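Local coordinates for Cag-Z (Helicobacter pylori, PDB 1S2X), which is of unknown function but is encoded in the cag pathogenicity island, which specifies a type IV secretion system, at residues Leu62-Asn65 and Met66-Phe70; Tyr137-Arg140 and Glu141-Pro144; Ala155-Leu159 and Gly160-Phe164. The protein carries 1 engineered substitution. All coordinates share one frame; numbering follows the deposited sequence.

Contact 1 (Leu62-Asn65 and Met66-Phe70); sequences LRIN and MQKNF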
loop_
_atom_site.group_PDB
_atom_site.type_symbol
_atom_site.label_atom_id
_atom_site.label_comp_id
_atom_site.label_asym_id
_atom_site.label_seq_id
_atom_site.Cartn_x
_atom_site.Cartn_y
_atom_site.Cartn_z
ATOM N N LEU A 62 20.869 -5.280 -9.825
ATOM C CA LEU A 62 19.498 -5.688 -9.562
ATOM C C LEU A 62 18.515 -4.602 -9.989
ATOM O O LEU A 62 17.477 -4.923 -10.565
ATOM C CB LEU A 62 19.274 -6.018 -8.074
ATOM C CG LEU A 62 17.892 -6.547 -7.701
ATOM C CD1 LEU A 62 17.546 -7.808 -8.485
ATOM C CD2 LEU A 62 17.807 -6.829 -6.208
ATOM N N ARG A 63 18.839 -3.353 -9.678
ATOM C CA ARG A 63 17.968 -2.260 -10.091
ATOM C C ARG A 63 17.933 -2.165 -11.615
ATOM O O ARG A 63 16.916 -1.857 -12.222
ATOM C CB ARG A 63 18.415 -0.900 -9.552
ATOM C CG ARG A 63 17.576 0.296 -10.028
ATOM C CD ARG A 63 16.161 0.269 -9.505
ATOM N NE ARG A 63 15.235 1.297 -9.949
ATOM C CZ ARG A 63 15.023 2.450 -9.316
ATOM N NH1 ARG A 63 15.694 2.727 -8.206
ATOM N NH2 ARG A 63 14.163 3.362 -9.750
ATOM N N ILE A 64 19.086 -2.390 -12.218
ATOM C CA ILE A 64 19.114 -2.306 -13.689
ATOM C C ILE A 64 18.273 -3.454 -14.225
ATOM O O ILE A 64 17.502 -3.259 -15.172
ATOM C CB ILE A 64 20.541 -2.284 -14.248
ATOM C CG1 ILE A 64 21.288 -0.963 -14.011
ATOM C CG2 ILE A 64 20.568 -2.607 -15.740
ATOM C CD1 ILE A 64 22.786 -1.063 -14.195
ATOM N N ASN A 65 18.372 -4.644 -13.620
ATOM C CA ASN A 65 17.520 -5.750 -14.089
ATOM C C ASN A 65 16.052 -5.459 -13.826
ATOM O O ASN A 65 15.159 -5.824 -14.599
ATOM C CB ASN A 65 17.949 -7.080 -13.445
ATOM C CG ASN A 65 19.177 -7.584 -14.185
ATOM O OD1 ASN A 65 19.217 -7.360 -15.390
ATOM N ND2 ASN A 65 20.145 -8.202 -13.532
HETATM N N MSE A 66 15.751 -4.774 -12.723
HETATM C CA MSE A 66 14.358 -4.385 -12.473
HETATM C C MSE A 66 13.887 -3.476 -13.612
HETATM O O MSE A 66 12.797 -3.615 -14.187
HETATM C CB MSE A 66 14.235 -3.682 -11.129
HETATM C CG MSE A 66 14.271 -4.460 -9.824
HETATM SE SE MSE A 66 14.416 -3.367 -8.364
HETATM C CE MSE A 66 12.669 -2.910 -8.274
ATOM N N GLN A 67 14.667 -2.479 -14.012
ATOM C CA GLN A 67 14.205 -1.554 -15.063
ATOM C C GLN A 67 14.028 -2.266 -16.392
ATOM O O GLN A 67 13.052 -2.075 -17.111
ATOM C CB GLN A 67 15.183 -0.394 -15.265
ATOM C CG GLN A 67 15.454 0.448 -14.022
ATOM C CD GLN A 67 14.590 1.682 -13.885
ATOM O OE1 GLN A 67 15.009 2.754 -13.429
ATOM N NE2 GLN A 67 13.327 1.572 -14.270
ATOM N N LYS A 68 14.988 -3.107 -16.739
ATOM C CA LYS A 68 14.937 -3.859 -17.979
ATOM C C LYS A 68 13.740 -4.803 -18.027
ATOM O O LYS A 68 13.321 -5.174 -19.134
ATOM C CB LYS A 68 16.215 -4.671 -18.187
ATOM C CG LYS A 68 17.470 -3.851 -18.475
ATOM C CD LYS A 68 18.653 -4.807 -18.548
ATOM C CE LYS A 68 19.857 -4.196 -19.232
ATOM N NZ LYS A 68 21.035 -5.106 -19.100
ATOM N N ASN A 69 13.198 -5.189 -16.881
ATOM C CA ASN A 69 12.070 -6.123 -16.834
ATOM C C ASN A 69 10.753 -5.395 -16.590
ATOM O O ASN A 69 9.730 -6.000 -16.279
ATOM C CB ASN A 69 12.315 -7.185 -15.752
ATOM C CG ASN A 69 13.261 -8.271 -16.237
ATOM O OD1 ASN A 69 14.484 -8.137 -16.265
ATOM N ND2 ASN A 69 12.663 -9.387 -16.636
ATOM N N PHE A 70 10.792 -4.076 -16.728
ATOM C CA PHE A 70 9.693 -3.159 -16.476
ATOM C C PHE A 70 9.047 -3.354 -15.119
ATOM O O PHE A 70 7.841 -3.193 -14.953
ATOM C CB PHE A 70 8.636 -3.269 -17.595
ATOM C CG PHE A 70 9.217 -2.663 -18.875
ATOM C CD1 PHE A 70 8.745 -1.450 -19.341
ATOM C CD2 PHE A 70 10.221 -3.321 -19.568
ATOM C CE1 PHE A 70 9.266 -0.893 -20.499
ATOM C CE2 PHE A 70 10.750 -2.777 -20.721
ATOM C CZ PHE A 70 10.274 -1.557 -21.170
HETATM O O HOH W 1 21.429 -6.301 -16.924
#

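Contact 2 (Tyr137-Arg140 and Glu141-Pro144); sequences YLPR and EYLP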
loop_
_atom_site.group_PDB
_atom_site.type_symbol
_atom_site.label_atom_id
_atom_site.label_comp_id
_atom_site.label_asym_id
_atom_site.label_seq_id
_atom_site.Cartn_x
_atom_site.Cartn_y
_atom_site.Cartn_z
ATOM N N TYR A 137 11.112 -6.579 -2.327
ATOM C CA TYR A 137 12.007 -6.638 -3.502
ATOM C C TYR A 137 13.484 -6.514 -3.144
ATOM O O TYR A 137 14.408 -6.676 -3.949
ATOM C CB TYR A 137 11.623 -5.527 -4.499
ATOM C CG TYR A 137 10.514 -6.003 -5.436
ATOM C CD1 TYR A 137 10.847 -6.553 -6.666
ATOM C CD2 TYR A 137 9.174 -5.914 -5.071
ATOM C CE1 TYR A 137 9.867 -7.003 -7.539
ATOM C CE2 TYR A 137 8.186 -6.360 -5.931
ATOM C CZ TYR A 137 8.546 -6.898 -7.154
ATOM O OH TYR A 137 7.571 -7.344 -8.027
ATOM N N LEU A 138 13.787 -6.201 -1.890
ATOM C CA LEU A 138 15.098 -6.430 -1.286
ATOM C C LEU A 138 14.887 -7.661 -0.401
ATOM O O LEU A 138 14.435 -7.533 0.737
ATOM C CB LEU A 138 15.616 -5.248 -0.477
ATOM C CG LEU A 138 16.987 -5.458 0.204
ATOM C CD1 LEU A 138 18.053 -5.731 -0.850
ATOM C CD2 LEU A 138 17.361 -4.276 1.087
ATOM N N PRO A 139 15.129 -8.847 -0.945
ATOM C CA PRO A 139 14.636 -10.053 -0.275
ATOM C C PRO A 139 15.517 -10.342 0.934
ATOM O O PRO A 139 16.714 -10.580 0.831
ATOM C CB PRO A 139 14.773 -11.126 -1.352
ATOM C CG PRO A 139 15.910 -10.654 -2.208
ATOM C CD PRO A 139 15.857 -9.151 -2.179
ATOM N N ARG A 140 14.919 -10.316 2.112
ATOM C CA ARG A 140 15.696 -10.553 3.327
ATOM C C ARG A 140 16.394 -11.901 3.275
ATOM O O ARG A 140 17.467 -12.077 3.856
ATOM C CB ARG A 140 14.797 -10.508 4.561
ATOM C CG ARG A 140 15.295 -9.624 5.688
ATOM C CD ARG A 140 16.773 -9.823 5.994
ATOM N NE ARG A 140 17.237 -8.941 7.065
ATOM C CZ ARG A 140 18.412 -8.979 7.676
ATOM N NH1 ARG A 140 19.338 -9.876 7.356
ATOM N NH2 ARG A 140 18.678 -8.107 8.632
ATOM N N GLU A 141 15.806 -12.879 2.585
ATOM C CA GLU A 141 16.439 -14.196 2.688
ATOM C C GLU A 141 17.693 -14.343 1.830
ATOM O O GLU A 141 18.325 -15.397 1.984
ATOM C CB GLU A 141 15.405 -15.269 2.341
ATOM C CG GLU A 141 15.033 -15.343 0.874
ATOM C CD GLU A 141 13.806 -14.532 0.513
ATOM O OE1 GLU A 141 13.195 -14.828 -0.537
ATOM O OE2 GLU A 141 13.446 -13.593 1.262
ATOM N N TYR A 142 18.082 -13.387 0.993
ATOM C CA TYR A 142 19.249 -13.437 0.118
ATOM C C TYR A 142 20.273 -12.367 0.477
ATOM O O TYR A 142 21.224 -12.108 -0.270
ATOM C CB TYR A 142 18.851 -13.331 -1.375
ATOM C CG TYR A 142 17.942 -14.505 -1.703
ATOM C CD1 TYR A 142 18.455 -15.799 -1.587
ATOM C CD2 TYR A 142 16.623 -14.355 -2.094
ATOM C CE1 TYR A 142 17.680 -16.910 -1.864
ATOM C CE2 TYR A 142 15.837 -15.463 -2.369
ATOM C CZ TYR A 142 16.368 -16.739 -2.254
ATOM O OH TYR A 142 15.603 -17.853 -2.525
ATOM N N LEU A 143 20.085 -11.746 1.626
ATOM C CA LEU A 143 20.997 -10.724 2.134
ATOM C C LEU A 143 22.239 -11.356 2.761
ATOM O O LEU A 143 22.071 -12.184 3.662
ATOM C CB LEU A 143 20.311 -9.870 3.194
ATOM C CG LEU A 143 19.547 -8.611 2.770
ATOM C CD1 LEU A 143 19.013 -8.719 1.359
ATOM C CD2 LEU A 143 18.415 -8.338 3.749
ATOM N N PRO A 144 23.435 -10.975 2.333
ATOM C CA PRO A 144 24.668 -11.510 2.921
ATOM C C PRO A 144 24.742 -11.273 4.432
ATOM O O PRO A 144 24.224 -10.289 4.969
ATOM C CB PRO A 144 25.787 -10.726 2.236
ATOM C CG PRO A 144 25.181 -10.046 1.067
ATOM C CD PRO A 144 23.700 -9.996 1.268
#

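Contact 3 (Ala155-Leu159 and Gly160-Phe164); sequences AFQIL and GIDDF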
loop_
_atom_site.group_PDB
_atom_site.type_symbol
_atom_site.label_atom_id
_atom_site.label_comp_id
_atom_site.label_asym_id
_atom_site.label_seq_id
_atom_site.Cartn_x
_atom_site.Cartn_y
_atom_site.Cartn_z
ATOM N N ALA A 155 20.578 0.156 -0.102
ATOM C CA ALA A 155 20.008 -0.790 -1.060
ATOM C C ALA A 155 18.542 -0.419 -1.265
ATOM O O ALA A 155 18.057 -0.423 -2.390
ATOM C CB ALA A 155 20.133 -2.240 -0.623
ATOM N N PHE A 156 17.843 -0.075 -0.186
ATOM C CA PHE A 156 16.462 0.377 -0.343
ATOM C C PHE A 156 16.399 1.585 -1.268
ATOM O O PHE A 156 15.512 1.781 -2.104
ATOM C CB PHE A 156 15.852 0.731 1.008
ATOM C CG PHE A 156 15.406 -0.461 1.844
ATOM C CD1 PHE A 156 15.674 -0.479 3.205
ATOM C CD2 PHE A 156 14.743 -1.518 1.271
ATOM C CE1 PHE A 156 15.260 -1.545 3.986
ATOM C CE2 PHE A 156 14.299 -2.577 2.043
ATOM C CZ PHE A 156 14.566 -2.590 3.402
ATOM N N GLN A 157 17.409 2.444 -1.110
ATOM C CA GLN A 157 17.377 3.665 -1.925
ATOM C C GLN A 157 17.729 3.300 -3.356
ATOM O O GLN A 157 17.086 3.752 -4.303
ATOM C CB GLN A 157 18.304 4.731 -1.342
ATOM C CG GLN A 157 17.875 5.192 0.050
ATOM C CD GLN A 157 18.816 6.164 0.732
ATOM O OE1 GLN A 157 19.973 5.867 1.039
ATOM N NE2 GLN A 157 18.329 7.368 1.010
ATOM N N ILE A 158 18.747 2.459 -3.550
ATOM C CA ILE A 158 19.115 2.164 -4.951
ATOM C C ILE A 158 18.037 1.382 -5.673
ATOM O O ILE A 158 17.877 1.513 -6.883
ATOM C CB ILE A 158 20.427 1.374 -5.051
ATOM C CG1 ILE A 158 21.646 2.102 -4.467
ATOM C CG2 ILE A 158 20.695 0.954 -6.492
ATOM C CD1 ILE A 158 22.801 1.155 -4.228
ATOM N N LEU A 159 17.273 0.561 -4.952
ATOM C CA LEU A 159 16.228 -0.220 -5.614
ATOM C C LEU A 159 14.938 0.532 -5.843
ATOM O O LEU A 159 13.987 -0.025 -6.414
ATOM C CB LEU A 159 15.944 -1.493 -4.793
ATOM C CG LEU A 159 17.132 -2.449 -4.675
ATOM C CD1 LEU A 159 16.811 -3.614 -3.740
ATOM C CD2 LEU A 159 17.555 -3.001 -6.027
ATOM N N GLY A 160 14.848 1.792 -5.434
ATOM C CA GLY A 160 13.614 2.516 -5.712
ATOM C C GLY A 160 12.598 2.402 -4.601
ATOM O O GLY A 160 11.517 3.004 -4.666
ATOM N N ILE A 161 12.958 1.634 -3.569
ATOM C CA ILE A 161 11.977 1.332 -2.522
ATOM C C ILE A 161 11.784 2.523 -1.602
ATOM O O ILE A 161 10.674 2.937 -1.238
ATOM C CB ILE A 161 12.393 0.062 -1.755
ATOM C CG1 ILE A 161 12.445 -1.184 -2.637
ATOM C CG2 ILE A 161 11.493 -0.123 -0.537
ATOM C CD1 ILE A 161 13.129 -2.413 -2.062
ATOM N N ASP A 162 12.908 3.135 -1.245
ATOM C CA ASP A 162 12.874 4.312 -0.397
ATOM C C ASP A 162 11.974 5.393 -0.994
ATOM O O ASP A 162 11.167 5.997 -0.282
ATOM C CB ASP A 162 14.303 4.828 -0.187
ATOM C CG ASP A 162 14.305 6.053 0.718
ATOM O OD1 ASP A 162 13.969 5.922 1.913
ATOM O OD2 ASP A 162 14.642 7.140 0.202
ATOM N N ASP A 163 12.119 5.603 -2.298
ATOM C CA ASP A 163 11.357 6.643 -2.978
ATOM C C ASP A 163 9.876 6.286 -3.061
ATOM O O ASP A 163 9.001 7.162 -3.044
ATOM C CB ASP A 163 11.916 6.895 -4.380
ATOM C CG ASP A 163 11.181 8.030 -5.075
ATOM O OD1 ASP A 163 11.084 9.127 -4.472
ATOM O OD2 ASP A 163 10.700 7.821 -6.208
ATOM N N PHE A 164 9.584 4.987 -3.149
ATOM C CA PHE A 164 8.190 4.547 -3.136
ATOM C C PHE A 164 7.604 4.833 -1.751
ATOM O O PHE A 164 6.455 5.267 -1.701
ATOM C CB PHE A 164 8.068 3.074 -3.503
ATOM C CG PHE A 164 6.658 2.514 -3.537
ATOM C CD1 PHE A 164 6.172 1.753 -2.484
ATOM C CD2 PHE A 164 5.827 2.752 -4.612
ATOM C CE1 PHE A 164 4.888 1.237 -2.511
ATOM C CE2 PHE A 164 4.543 2.244 -4.647
ATOM C CZ PHE A 164 4.067 1.488 -3.592
HETATM O O HOH W 2 14.617 5.199 -3.734
#

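Contact 1 (Leu62-Asn65 and Met66-Phe70)
The last turns of helix 52-68 link residues four apart: Met66 N donates to Leu62 O (2.8 Å), Gln67 N to Arg63 O (2.9 Å), and Lys68 N to Ile64 O (3.0 Å), the last nearly straight at 169°. The fourth bond in the series, from Asn69 N to Asn65 O, is weak, for Asn69 has left helical geometry. Phe70, with positive phi, then ends the helix in a Schellman motif: its N reaches Gln67 O at 3.0 Å, and Ile71 N reaches Met66 O.

On the outer side, Lys68 lies alongside Ile64 with its chain extended beyond CG, and its CE rests 3.9 Å from Ile64 CG2. A water accepts from Lys68 NZ and donates to Asn65 OD1 (2.9 Å). Arg63, bent at chi2, carries NE to 3.8 Å from Gln67 OE1, the guanidinium and amide planes 36° apart; its NH1 is hydrogen-bonded to Ile158 O. Leu62 and the selenomethionine Met66 pack on Phe38 and Leu159.

The chemistry is that of an amphipathic helix end. Leu62 and Met66 are buried against the protein, whereas Ile64, Gln67 and Lys68 are exposed. Lysine suits its place because its methylenes touch Ile64 CG2 while NZ holds a water.

Contact 2 (Tyr137-Arg140 and Glu141-Pro144)
Glu141 takes the less common first torsion, CG lying between the backbone N and the carbonyl carbon (chi1 72°), and a bend at chi2 folds the carboxylate back until OE2 stands 3.8 Å from Pro139 CB. The same first torsion lays Glu141 CG over one face of the Tyr142 ring, 3.3 Å above the plane and offset toward the rim. Pro139 meets that ring from another direction: its CG lies in the ring plane, at the edge, 3.8 Å from Tyr142 CD2.

The backbone makes these meetings possible. Tyr142 N donates to Pro139 O at 3.1 Å and 168°, the donor standing well above the carbonyl plane, and this bond closes a beta turn with Arg140 and Glu141 at its corners. A weak bond from Leu143 N to Arg140 O (3.5 Å) extends the winding by one residue. Proline suits the start of such a turn, since its carbonyl is needed but its N has no hydrogen to give. Arg140 and Glu141 are exposed at the corners, as suits charged residues, and Leu143 is buried. The conformation of Leu143 is doubtful, because one of its methyls sits too close to the poorly ordered Arg140; its contact with Leu138, whose CD1 lies roughly 3.8 Å from Leu143 CD1, is therefore approximate.

The turn lies in the loop between helices 105-135 and 149-158. Pro139 touches Arg35 and Tyr142 touches Ile39 of helix 31-43, and Tyr142 OH is hydrogen-bonded to Gln40 NE2. Leu138 packs on Ala155 and Phe156 of helix 149-158, and Leu143 reaches Met152 of the same helix.

Contact 3 (Ala155-Leu159 and Gly160-Phe164)
Phe156 O and Gln157 O accept the two bonds of the Schellman motif that ends helix 149-158: Ile161 N donates weakly to Phe156 O at 2.9 Å, and Gly160 N to Gln157 O at 3.2 Å. Asp162 N also reaches Phe156 O, at 3.1 Å and nearly straight (171°), joining the next helix to this last turn. Beside these bonds, apolar side chains meet. Ile161 CD1 touches the edge of the Phe156 ring, in its plane, 3.8 Å from CD2, and lies 4.0 Å from Leu159 CB. Gln157 and Asp162 run side by side, with Gln157 CG 3.6 Å from Asp162 CB, while their amide and carboxylate planes stand almost perpendicular.

Gly160 sets this geometry. At its positive phi (91°) a side chain would be jammed against Leu159 O, which is why glycine suits the place; it is also the N-cap residue of helix 161-183. The chain thus turns from one helix directly into the next. The negative charge of Asp162, in the first turn, is probably favoured by the helix dipole. Further out, Leu159 packs on Val59 and Leu62 of helix 52-68, and Ile161 on Phe73. A water spans the junction, donating to Gln157 O at 2.9 Å and accepting from Asp163 N at 2.9 Å.

How the contacts relate
From the N terminus, contact 1 comes first, at the end of helix 52-68 before the chain turns toward helix 74-101. Contact 2 follows in the loop between helices 105-135 and 149-158, and contact 3 at the break between helices 149-158 and 161-183. Each is local and in series with the others; none encloses or crosses another, and none closes a long loop. They meet in space at one end of the helical, strand-free chain. Contact 1 ties helix 52-68 to the end of helix 149-158 through Arg63 with Ile158, Leu138 of contact 2 packs the loop on the same helix end, and Leu62 CD2 lies 4.1 Å from Tyr137 O, joining contacts 1 and 2.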